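Local coordinates for protein putative Glycerophosphoryl diester phosphodiesterase (Silicibacter pomeroyi, PDB 3L12) that belongs to the glycerophosphoryl diester phosphodiesterase family of TIM-barrel proteins and carries a magnesium ion bound in the model, at residues S6-L11 / G246-P251. Residues are numbered along the deposited sequence; the frame is centred on the assembly and turned at random.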
ATOM      1  N   SER A   6      28.418  -6.200   9.080  1.00 16.20           N
ATOM      2  CA  SER A   6      27.719  -6.709   7.890  1.00 18.47           C
ATOM      3  C   SER A   6      26.325  -6.097   7.741  1.00 17.62           C
ATOM      4  O   SER A   6      25.740  -6.016   6.632  1.00 18.31           O
ATOM      5  CB  SER A   6      27.624  -8.235   7.962  1.00 21.12           C
ATOM      6  OG  SER A   6      26.520  -8.596   8.771  1.00 25.59           O
ATOM      7  N   GLN A   7      25.782  -5.633   8.854  1.00 13.46           N
ATOM      8  CA  GLN A   7      24.477  -5.000   8.850  1.00 12.85           C
ATOM      9  C   GLN A   7      24.457  -3.713   8.004  1.00 14.04           C
ATOM     10  O   GLN A   7      23.399  -3.315   7.508  1.00 15.35           O
ATOM     11  CB  GLN A   7      24.017  -4.632  10.262  1.00 13.61           C
ATOM     12  CG  GLN A   7      24.014  -5.759  11.299  1.00 12.99           C
ATOM     13  CD  GLN A   7      25.367  -5.995  11.974  1.00 14.71           C
ATOM     14  OE1 GLN A   7      26.417  -5.483  11.554  1.00 11.96           O
ATOM     15  NE2 GLN A   7      25.334  -6.769  13.047  1.00 14.07           N
ATOM     16  N   LEU A   8      25.594  -3.040   7.904  1.00 12.42           N
ATOM     17  CA  LEU A   8      25.652  -1.767   7.193  1.00 11.99           C
ATOM     18  C   LEU A   8      25.594  -1.919   5.684  1.00 11.60           C
ATOM     19  O   LEU A   8      25.374  -0.921   5.000  1.00 11.16           O
ATOM     20  CB  LEU A   8      26.898  -0.994   7.608  1.00 12.62           C
ATOM     21  CG  LEU A   8      27.020  -0.720   9.117  1.00 13.02           C
ATOM     22  CD1 LEU A   8      28.328  -0.002   9.409  1.00 14.09           C
ATOM     23  CD2 LEU A   8      25.804   0.082   9.652  1.00 12.39           C
ATOM     24  N   GLU A   9      25.749  -3.143   5.172  1.00 11.60           N
ATOM     25  CA  GLU A   9      25.708  -3.383   3.726  1.00 13.79           C
ATOM     26  C   GLU A   9      24.387  -2.906   3.116  1.00 12.79           C
ATOM     27  O   GLU A   9      24.392  -2.324   2.025  1.00 13.24           O
ATOM     28  CB  GLU A   9      25.981  -4.865   3.419  1.00 16.33           C
ATOM     29  CG  GLU A   9      27.435  -5.255   3.715  1.00 21.05           C
ATOM     30  CD  GLU A   9      27.692  -6.764   3.625  1.00 24.63           C
ATOM     31  OE1 GLU A   9      26.813  -7.476   3.063  1.00 28.97           O
ATOM     32  OE2 GLU A   9      28.771  -7.217   4.117  1.00 27.34           O
ATOM     33  N   GLY A  10      23.274  -3.072   3.829  1.00 12.07           N
ATOM     34  CA  GLY A  10      21.994  -2.641   3.317  1.00 11.73           C
ATOM     35  C   GLY A  10      21.617  -1.182   3.576  1.00 10.95           C
ATOM     36  O   GLY A  10      20.546  -0.747   3.146  1.00 12.10           O
ATOM     37  N   LEU A  11      22.478  -0.440   4.280  1.00  9.64           N
ATOM     38  CA  LEU A  11      22.231   0.940   4.626  1.00  9.50           C
ATOM     39  C   LEU A  11      23.261   1.889   4.000  1.00 10.08           C
ATOM     40  O   LEU A  11      23.031   3.086   3.931  1.00 11.49           O
ATOM     41  CB  LEU A  11      22.232   1.084   6.157  1.00 10.05           C
ATOM     42  CG  LEU A  11      21.116   0.234   6.801  1.00 11.70           C
ATOM     43  CD1 LEU A  11      21.211   0.212   8.292  1.00 13.02           C
ATOM     44  CD2 LEU A  11      19.721   0.720   6.384  1.00 10.74           C
ATOM     45  N   GLY A 246      29.642   5.911  17.166  1.00 12.29           N
ATOM     46  CA  GLY A 246      28.547   5.502  16.263  1.00 11.22           C
ATOM     47  C   GLY A 246      29.022   5.188  14.845  1.00 10.85           C
ATOM     48  O   GLY A 246      30.079   5.699  14.399  1.00 10.63           O
ATOM     49  N   GLN A 247      28.229   4.364  14.155  1.00  9.01           N
ATOM     50  CA  GLN A 247      28.458   4.025  12.755  1.00  8.85           C
ATOM     51  C   GLN A 247      27.566   4.841  11.796  1.00  8.10           C
ATOM     52  O   GLN A 247      27.930   5.014  10.641  1.00  9.22           O
ATOM     53  CB  GLN A 247      28.225   2.549  12.502  1.00  9.64           C
ATOM     54  CG  GLN A 247      29.348   1.641  12.964  1.00 10.61           C
ATOM     55  CD  GLN A 247      29.547   1.673  14.468  1.00 10.05           C
ATOM     56  OE1 GLN A 247      28.610   1.500  15.232  1.00 10.12           O
ATOM     57  NE2 GLN A 247      30.797   1.906  14.901  1.00  9.73           N
ATOM     58  N   LEU A 248      26.417   5.295  12.282  1.00  9.85           N
ATOM     59  CA  LEU A 248      25.470   6.088  11.463  1.00  9.36           C
ATOM     60  C   LEU A 248      25.087   7.376  12.185  1.00 10.39           C
ATOM     61  O   LEU A 248      24.952   7.418  13.421  1.00  9.28           O
ATOM     62  CB  LEU A 248      24.196   5.313  11.191  1.00 11.18           C
ATOM     63  CG  LEU A 248      24.191   3.997  10.418  1.00 12.08           C
ATOM     64  CD1 LEU A 248      24.540   2.911  11.372  1.00 15.36           C
ATOM     65  CD2 LEU A 248      22.785   3.748   9.758  1.00 14.99           C
ATOM     66  N   TRP A 249      24.877   8.418  11.384  1.00 10.34           N
ATOM     67  CA  TRP A 249      24.353   9.683  11.853  1.00  9.21           C
ATOM     68  C   TRP A 249      23.070   9.866  11.099  1.00  7.84           C
ATOM     69  O   TRP A 249      23.066   9.780   9.870  1.00  8.21           O
ATOM     70  CB  TRP A 249      25.303  10.843  11.544  1.00  8.85           C
ATOM     71  CG  TRP A 249      24.703  12.205  11.858  1.00  9.77           C
ATOM     72  CD1 TRP A 249      23.957  12.557  12.933  1.00 11.63           C
ATOM     73  CD2 TRP A 249      24.865  13.396  11.074  1.00 10.58           C
ATOM     74  NE1 TRP A 249      23.591  13.911  12.850  1.00 11.70           N
ATOM     75  CE2 TRP A 249      24.139  14.430  11.715  1.00 11.90           C
ATOM     76  CE3 TRP A 249      25.503  13.667   9.860  1.00 12.37           C
ATOM     77  CZ2 TRP A 249      24.068  15.722  11.197  1.00 12.36           C
ATOM     78  CZ3 TRP A 249      25.423  14.942   9.342  1.00 13.49           C
ATOM     79  CH2 TRP A 249      24.690  15.947  10.008  1.00 12.89           C
ATOM     80  N   CYS A 250      21.974  10.102  11.808  1.00  9.07           N
ATOM     81  CA  CYS A 250      20.645  10.196  11.204  1.00  7.20           C
ATOM     82  C   CYS A 250      19.981  11.495  11.546  1.00  9.20           C
ATOM     83  O   CYS A 250      19.159  11.591  12.432  1.00  8.64           O
ATOM     84  CB  CYS A 250      19.727   9.033  11.603  1.00  7.91           C
ATOM     85  SG  CYS A 250      20.378   7.436  11.008  1.00 11.57           S
ATOM     86  N   PRO A 251      20.361  12.551  10.824  1.00 11.41           N
ATOM     87  CA  PRO A 251      19.757  13.855  11.042  1.00 12.33           C
ATOM     88  C   PRO A 251      18.430  14.078  10.357  1.00 11.95           C
ATOM     89  O   PRO A 251      18.164  13.551   9.240  1.00 13.43           O
ATOM     90  CB  PRO A 251      20.754  14.795  10.407  1.00 12.15           C
ATOM     91  CG  PRO A 251      21.312  13.994   9.255  1.00 11.48           C
ATOM     92  CD  PRO A 251      21.370  12.565   9.755  1.00 11.24           C
TER
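Leu8 and Leu248 meet where the N-terminal segment lies across the end of a TIM barrel at which its parallel strands begin. Segment 6-11 makes a 3-10 turn (residues 6-8) that packs against this end of the barrel, and strand 248-251, paired in parallel with strands 205-209 and 270-273, sends Leu248 inward to receive it. The tight part is methyl against methyl: CD2 of Leu8 lies 3.5 Å from CD1 of Leu248, the two side chains running past each other in opposite directions. The other branch of Leu248, CD2, reaches Leu11, whose CD1 approaches it at 4.1 Å as the two side chains cross nearly at right angles. Branched leucines suit these places because the fork of Leu248 can serve two neighbours at once, and Val184 of strand 183-187 and Leu272 add further apolar surface around it. The bond from Leu11 N to Leu8 O (3.0 Å) closes the turn, from which both leucines head toward the strand along diverging directions and meet the two branches of Leu248.

The side nearer solvent is at Gln247, just before the strand, which is partly exposed where the three leucines are buried. A bend at chi2 (64°) leads its amide away from Leu8, and OE1 accepts a hydrogen bond from Thr205 N. Glutamine fits this border because its aliphatic stem can meet a leucine while its polar end serves the backbone of the neighbouring strand. No hydrogen bond joins the two segments, and on this side Leu8 CD1 rests 4.0 Å from both CB and CG of Gln247.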